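Helicase of the snf2/rad54 family (Sulfolobus solfataricus, PDB 1Z5Z) probably uses ATP hydrolysis to move along double-stranded DNA and remodel protein-DNA complexes, as SWI2/SNF2 ATPases do, this chain being the C-terminal domain of the motor core. Local coordinates at residues Gly66-Leu69 against Ser70-Lys74; Glu50-Phe53 against Asn54-Ser58; Glu228-Asp231 against Gln232-Phe236. One frame throughout, in Å; residues are numbered along the deposited sequence.

Contact 1. Residues Gly66-Leu69 against Ser70-Lys74; sequences GMIL and STLLK
Ile68 and Leu72 meet one turn apart on helix 61-78, where the backbone bond from Leu72 N to Ile68 O is short (2.8 Å) and nearly straight at hydrogen (176°). Three further i to i+4 bonds, Ser70 to Gly66, Thr71 to Met67 and Leu73 to Leu69, continue the ladder. Two of these carbonyls also accept from water. One water donates to Gly66 O at 2.8 Å and is hydrogen-bonded to Ser70 OG at 3.1 Å, bridging the exposed side of the turn. The other donates to Met67 O at 2.7 Å and to Thr71 OG1 at 2.8 Å. With chi1 at -63°, Thr71 holds OG1 beside its own backbone N, on the side of the Met67 carbonyl, which lets one water span both oxygens. The same hydroxyl of the buried Thr71 is also hydrogen-bonded to Glu48 OE2. On the apolar side, Ile68 and Leu72 run side by side, CG2 of Ile68 lying 3.8 Å from CD2 of Leu72. Ile68 and Leu72 reach helices 250-253 and 257-264, whereas Met67 and Thr71 pack on Leu52 of helix 39-55, so this turn of helix 61-78 is wedged between the preceding helix and the C-terminal ones.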
# COMPACT_ATOMS: atom_id res chain seq x y z
N GLY A 66 -15.46 6.18 -13.92
CA GLY A 66 -15.85 5.38 -12.78
C GLY A 66 -15.53 3.89 -12.91
O GLY A 66 -15.33 3.20 -11.91
N MET A 67 -15.49 3.38 -14.13
CA MET A 67 -15.18 1.97 -14.31
C MET A 67 -13.70 1.76 -14.04
O MET A 67 -13.32 0.80 -13.38
CB MET A 67 -15.53 1.50 -15.73
CG MET A 67 -15.30 0.02 -15.95
SD MET A 67 -15.86 -0.52 -17.57
CE MET A 67 -17.58 -0.96 -17.19
N ILE A 68 -12.89 2.66 -14.54
CA ILE A 68 -11.46 2.57 -14.32
C ILE A 68 -11.22 2.71 -12.81
O ILE A 68 -10.48 1.91 -12.22
CB ILE A 68 -10.73 3.69 -15.06
CG1 ILE A 68 -10.87 3.46 -16.57
CG2 ILE A 68 -9.27 3.74 -14.63
CD1 ILE A 68 -10.27 4.58 -17.41
N LEU A 69 -11.86 3.69 -12.17
CA LEU A 69 -11.69 3.90 -10.73
C LEU A 69 -11.95 2.65 -9.91
O LEU A 69 -11.17 2.31 -9.01
CB LEU A 69 -12.57 5.06 -10.23
CG LEU A 69 -11.85 6.39 -10.52
CD1 LEU A 69 -12.61 7.58 -9.91
CD2 LEU A 69 -10.46 6.33 -9.92
N SER A 70 -13.04 1.96 -10.19
CA SER A 70 -13.34 0.73 -9.47
C SER A 70 -12.27 -0.33 -9.71
O SER A 70 -11.87 -1.03 -8.77
CB SER A 70 -14.69 0.17 -9.90
OG SER A 70 -15.71 1.04 -9.47
N THR A 71 -11.80 -0.47 -10.95
CA THR A 71 -10.78 -1.48 -11.17
C THR A 71 -9.52 -1.09 -10.38
O THR A 71 -8.97 -1.92 -9.68
CB THR A 71 -10.45 -1.65 -12.67
OG1 THR A 71 -11.61 -2.13 -13.35
CG2 THR A 71 -9.34 -2.71 -12.87
N LEU A 72 -9.07 0.15 -10.48
CA LEU A 72 -7.88 0.59 -9.76
C LEU A 72 -7.96 0.25 -8.27
O LEU A 72 -7.01 -0.25 -7.66
CB LEU A 72 -7.71 2.09 -9.94
CG LEU A 72 -6.72 2.51 -11.02
CD1 LEU A 72 -6.66 1.45 -12.13
CD2 LEU A 72 -7.08 3.88 -11.53
N LEU A 73 -9.13 0.46 -7.70
CA LEU A 73 -9.34 0.18 -6.30
C LEU A 73 -9.14 -1.30 -6.01
O LEU A 73 -8.43 -1.67 -5.06
CB LEU A 73 -10.76 0.60 -5.88
CG LEU A 73 -11.16 0.30 -4.43
CD1 LEU A 73 -10.19 0.99 -3.48
CD2 LEU A 73 -12.61 0.77 -4.18
N LYS A 74 -9.81 -2.16 -6.78
CA LYS A 74 -9.66 -3.58 -6.53
C LYS A 74 -8.21 -4.08 -6.70
O LYS A 74 -7.75 -4.91 -5.92
CB LYS A 74 -10.59 -4.40 -7.42
CG LYS A 74 -12.04 -4.48 -6.93
CD LYS A 74 -12.78 -5.42 -7.89
CE LYS A 74 -14.20 -5.72 -7.48
NZ LYS A 74 -14.87 -6.42 -8.62
O HOH W 1 -15.89 4.14 -9.37
O HOH W 2 -14.36 -1.61 -12.98

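Contact 2. Residues Glu50-Phe53 against Asn54-Ser58; sequences ENLF and NNIDS
Phe53 and Ile56 lie side by side and point the same way near the C-terminal end of helix 39-55. The touch is made by one methyl: Ile56 CG2 approaches Phe53 CD2 at 4.1 Å, obliquely to the ring. It sits closer still to the backbone, 3.2 Å from Leu52 O and 3.5 Å from Phe53 CA. The first torsion of Ile56 explains this. CG1 is anti to the backbone N (chi1 -180°), which leaves CG2 between the backbone N and the carbonyl carbon, against the preceding turn. The second torsion, at 114° and off a staggered value, swings CD1 of Ile56 back to 4.3 Å from CD1 of Leu52, a looser apolar contact.

On the exposed side, the Asn54 amide lies against the Glu50 carbonyl, CG and ND2 of Asn54 each 3.2 Å from Glu50 O. ND2 is poorly angled for a hydrogen bond there, and it is Asn54 N that donates to this oxygen. Leu52 O accepts two backbone bonds: Ile56 N lies at 2.9 Å, almost in line with the carbonyl, whereas Asn55 N comes in at 3.3 Å from well above the carbonyl plane, 60° out of it. Asn51 O receives only weak bonds from 54-58, one of them from Asn55 ND2. Further along, Ser58 OG donates to Asn55 O at 2.7 Å, in the carbonyl plane.

The Phe53 ring also forms a cation-pi contact with Arg261, and Leu52 packs on Leu260 and Ile264. The chemistry is therefore divided: Leu52, Phe53 and Ile56 supply hydrocarbon to the neighbouring helices, while along the backbone i to i+4 bonds persist at Asn54 and Ile56, the one from Asn55 N to Asn51 O is weak, and extra i to i+3 bonds accompany them.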
# COMPACT_ATOMS: atom_id res chain seq x y z
N GLU A 50 -8.73 -8.31 -16.82
CA GLU A 50 -9.46 -8.83 -17.97
C GLU A 50 -10.90 -8.33 -17.91
O GLU A 50 -11.47 -7.93 -18.93
CB GLU A 50 -9.36 -10.36 -18.03
CG GLU A 50 -8.01 -10.76 -18.61
CD GLU A 50 -7.84 -12.24 -18.84
OE1 GLU A 50 -7.66 -12.99 -17.85
OE2 GLU A 50 -7.89 -12.67 -20.03
N ASN A 51 -11.49 -8.32 -16.72
CA ASN A 51 -12.84 -7.81 -16.60
C ASN A 51 -12.87 -6.32 -17.04
O ASN A 51 -13.72 -5.93 -17.84
CB ASN A 51 -13.35 -7.98 -15.16
CG ASN A 51 -13.68 -9.46 -14.84
OD1 ASN A 51 -13.96 -10.26 -15.74
ND2 ASN A 51 -13.67 -9.81 -13.55
N LEU A 52 -11.92 -5.50 -16.60
CA LEU A 52 -11.96 -4.12 -17.04
C LEU A 52 -11.91 -3.99 -18.56
O LEU A 52 -12.73 -3.29 -19.14
CB LEU A 52 -10.81 -3.30 -16.44
CG LEU A 52 -10.87 -1.84 -16.92
CD1 LEU A 52 -12.20 -1.25 -16.43
CD2 LEU A 52 -9.70 -1.02 -16.39
N PHE A 53 -10.96 -4.66 -19.22
CA PHE A 53 -10.87 -4.55 -20.66
C PHE A 53 -11.99 -5.21 -21.44
O PHE A 53 -12.18 -4.89 -22.61
CB PHE A 53 -9.49 -4.98 -21.18
CG PHE A 53 -8.40 -4.03 -20.77
CD1 PHE A 53 -7.52 -4.36 -19.74
CD2 PHE A 53 -8.33 -2.77 -21.33
CE1 PHE A 53 -6.61 -3.44 -19.28
CE2 PHE A 53 -7.41 -1.85 -20.87
CZ PHE A 53 -6.56 -2.18 -19.86
N ASN A 54 -12.73 -6.11 -20.80
CA ASN A 54 -13.86 -6.76 -21.46
C ASN A 54 -15.05 -5.78 -21.60
O ASN A 54 -15.82 -5.89 -22.53
CB ASN A 54 -14.34 -7.95 -20.63
CG ASN A 54 -13.60 -9.25 -20.89
OD1 ASN A 54 -13.98 -10.30 -20.35
ND2 ASN A 54 -12.55 -9.20 -21.67
N ASN A 55 -15.18 -4.83 -20.66
CA ASN A 55 -16.31 -3.90 -20.67
C ASN A 55 -16.03 -2.42 -20.86
O ASN A 55 -16.97 -1.64 -21.06
CB ASN A 55 -17.10 -4.07 -19.37
CG ASN A 55 -17.53 -5.49 -19.14
OD1 ASN A 55 -18.33 -6.04 -19.90
ND2 ASN A 55 -17.01 -6.12 -18.10
N ILE A 56 -14.77 -2.03 -20.81
CA ILE A 56 -14.37 -0.64 -20.96
C ILE A 56 -14.74 0.02 -22.30
O ILE A 56 -14.92 1.24 -22.38
CB ILE A 56 -12.85 -0.52 -20.74
CG1 ILE A 56 -12.39 0.94 -20.88
CG2 ILE A 56 -12.14 -1.42 -21.73
CD1 ILE A 56 -11.86 1.57 -19.61
N ASP A 57 -14.85 -0.76 -23.37
CA ASP A 57 -15.18 -0.15 -24.66
C ASP A 57 -16.64 0.33 -24.71
O ASP A 57 -16.95 1.33 -25.36
CB ASP A 57 -14.92 -1.14 -25.80
CG ASP A 57 -13.45 -1.31 -26.08
OD1 ASP A 57 -13.11 -2.32 -26.72
OD2 ASP A 57 -12.64 -0.44 -25.68
N SER A 58 -17.53 -0.38 -24.01
CA SER A 58 -18.93 0.00 -24.01
C SER A 58 -19.12 1.42 -23.50
O SER A 58 -19.69 2.26 -24.20
CB SER A 58 -19.76 -0.98 -23.17
OG SER A 58 -19.50 -0.86 -21.78

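Contact 3. Residues Glu228-Asp231 against Gln232-Phe236; sequences EKID and QLLAF
Helix 226-236 follows strand 216-222 of the parallel sheet, and on its first turns Glu228 and Gln232 extend past each other. Their aliphatic and amide parts meet, Glu228 CG being 3.3 Å from Gln232 OE1, with the carboxylate and amide planes 35° apart. Both oxygens face a common water, which donates to Glu228 OE1 at 3.0 Å and to Gln232 OE1 at 2.7 Å and so bridges two oxygens that would probably both act as acceptors. Glu228 OE2 takes the backbone N-H of Gly224, a second grip on the carboxylate. With an alanine in place of Glu228, the Gly224 N-H and the bridging water would probably each lose an acceptor, leaving the Gln232 amide freer to turn. Beneath, Gln232 N donates to Glu228 O at 2.9 Å, nearly straight at 170°, and Ala235 N to Asp231 O at 3.1 Å. Ile230 CG2 packs loosely on Leu234 CG at 4.3 Å. In the buried Asp231, chi1 -166° sets CG anti to the backbone N, where OD2 meets Lys219 and Arg192 in salt bridges and OD1 accepts from Asn32 ND2. Asp231 and Glu228 thus bind the helix to strand 216-222 and its surroundings, while Ile230 and Leu233 face helix 250-253.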
# COMPACT_ATOMS: atom_id res chain seq x y z
N GLU A 228 4.42 -1.05 -9.74
CA GLU A 228 5.73 -0.91 -10.33
C GLU A 228 5.73 0.13 -11.45
O GLU A 228 6.65 0.94 -11.53
CB GLU A 228 6.22 -2.24 -10.91
CG GLU A 228 7.67 -2.14 -11.38
CD GLU A 228 8.33 -3.49 -11.38
OE1 GLU A 228 9.47 -3.59 -10.88
OE2 GLU A 228 7.70 -4.44 -11.87
N LYS A 229 4.72 0.07 -12.33
CA LYS A 229 4.58 1.01 -13.45
C LYS A 229 4.49 2.45 -13.04
O LYS A 229 5.17 3.32 -13.59
CB LYS A 229 3.34 0.70 -14.28
CG LYS A 229 3.54 -0.32 -15.36
CD LYS A 229 4.18 -1.56 -14.83
CE LYS A 229 4.26 -2.60 -15.90
NZ LYS A 229 3.84 -3.83 -15.24
N ILE A 230 3.61 2.73 -12.09
CA ILE A 230 3.48 4.09 -11.63
C ILE A 230 4.78 4.56 -11.00
O ILE A 230 5.23 5.67 -11.26
CB ILE A 230 2.34 4.22 -10.63
CG1 ILE A 230 1.01 4.16 -11.37
CG2 ILE A 230 2.47 5.54 -9.90
CD1 ILE A 230 -0.15 3.50 -10.57
N ASP A 231 5.41 3.73 -10.18
CA ASP A 231 6.67 4.16 -9.57
C ASP A 231 7.69 4.49 -10.64
O ASP A 231 8.31 5.55 -10.61
CB ASP A 231 7.23 3.07 -8.67
CG ASP A 231 8.33 3.59 -7.76
OD1 ASP A 231 9.51 3.48 -8.15
OD2 ASP A 231 8.01 4.12 -6.67
N GLN A 232 7.86 3.58 -11.60
CA GLN A 232 8.80 3.80 -12.68
C GLN A 232 8.51 5.09 -13.44
O GLN A 232 9.42 5.86 -13.73
CB GLN A 232 8.77 2.64 -13.68
CG GLN A 232 9.41 1.38 -13.13
CD GLN A 232 9.20 0.19 -14.03
OE1 GLN A 232 9.65 -0.92 -13.71
NE2 GLN A 232 8.50 0.39 -15.14
N LEU A 233 7.25 5.33 -13.76
CA LEU A 233 6.89 6.55 -14.51
C LEU A 233 7.26 7.88 -13.81
O LEU A 233 7.72 8.82 -14.48
CB LEU A 233 5.40 6.55 -14.79
CG LEU A 233 4.93 5.82 -16.03
CD1 LEU A 233 3.42 5.82 -16.05
CD2 LEU A 233 5.50 6.49 -17.29
N LEU A 234 7.02 7.97 -12.50
CA LEU A 234 7.34 9.18 -11.76
C LEU A 234 8.84 9.38 -11.71
O LEU A 234 9.33 10.47 -12.00
CB LEU A 234 6.83 9.09 -10.33
CG LEU A 234 5.37 8.76 -10.04
CD1 LEU A 234 5.12 8.90 -8.54
CD2 LEU A 234 4.45 9.69 -10.82
N ALA A 235 9.56 8.33 -11.35
CA ALA A 235 11.01 8.40 -11.22
C ALA A 235 11.76 8.61 -12.53
O ALA A 235 12.96 8.90 -12.50
CB ALA A 235 11.54 7.15 -10.53
N PHE A 236 11.08 8.45 -13.66
CA PHE A 236 11.73 8.63 -14.95
C PHE A 236 11.88 10.12 -15.27
O PHE A 236 13.01 10.63 -15.32
CB PHE A 236 10.92 7.93 -16.05
CG PHE A 236 11.39 8.25 -17.46
CD1 PHE A 236 12.70 8.01 -17.85
CD2 PHE A 236 10.50 8.73 -18.41
CE1 PHE A 236 13.12 8.27 -19.16
CE2 PHE A 236 10.91 8.98 -19.72
CZ PHE A 236 12.22 8.75 -20.09
O HOH W 3 11.23 -1.24 -11.60

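Overall arrangement
Along the chain, contact 2 comes first, contact 1 next and contact 3 much later. Contacts 1 and 2 lie on consecutive helices, 61-78 and 39-55, with centres 11 Å apart, and they touch: Leu52 CD1 lies 3.4 Å from Met67 CG, and Ile56 CD1 3.7 Å from Ile68 CG1. Contact 3, on helix 226-236, touches neither; its centre is 19 Å from that of contact 1 and 24 Å from that of contact 2. Helix 250-253 links the regions, receiving side chains from contacts 1 and 3, while helix 257-264 packs on contacts 1 and 2. The helices packed together beside the six-stranded parallel sheet thus come from early (39-78) and late (226-264) parts of this C-terminal domain of the ATPase core.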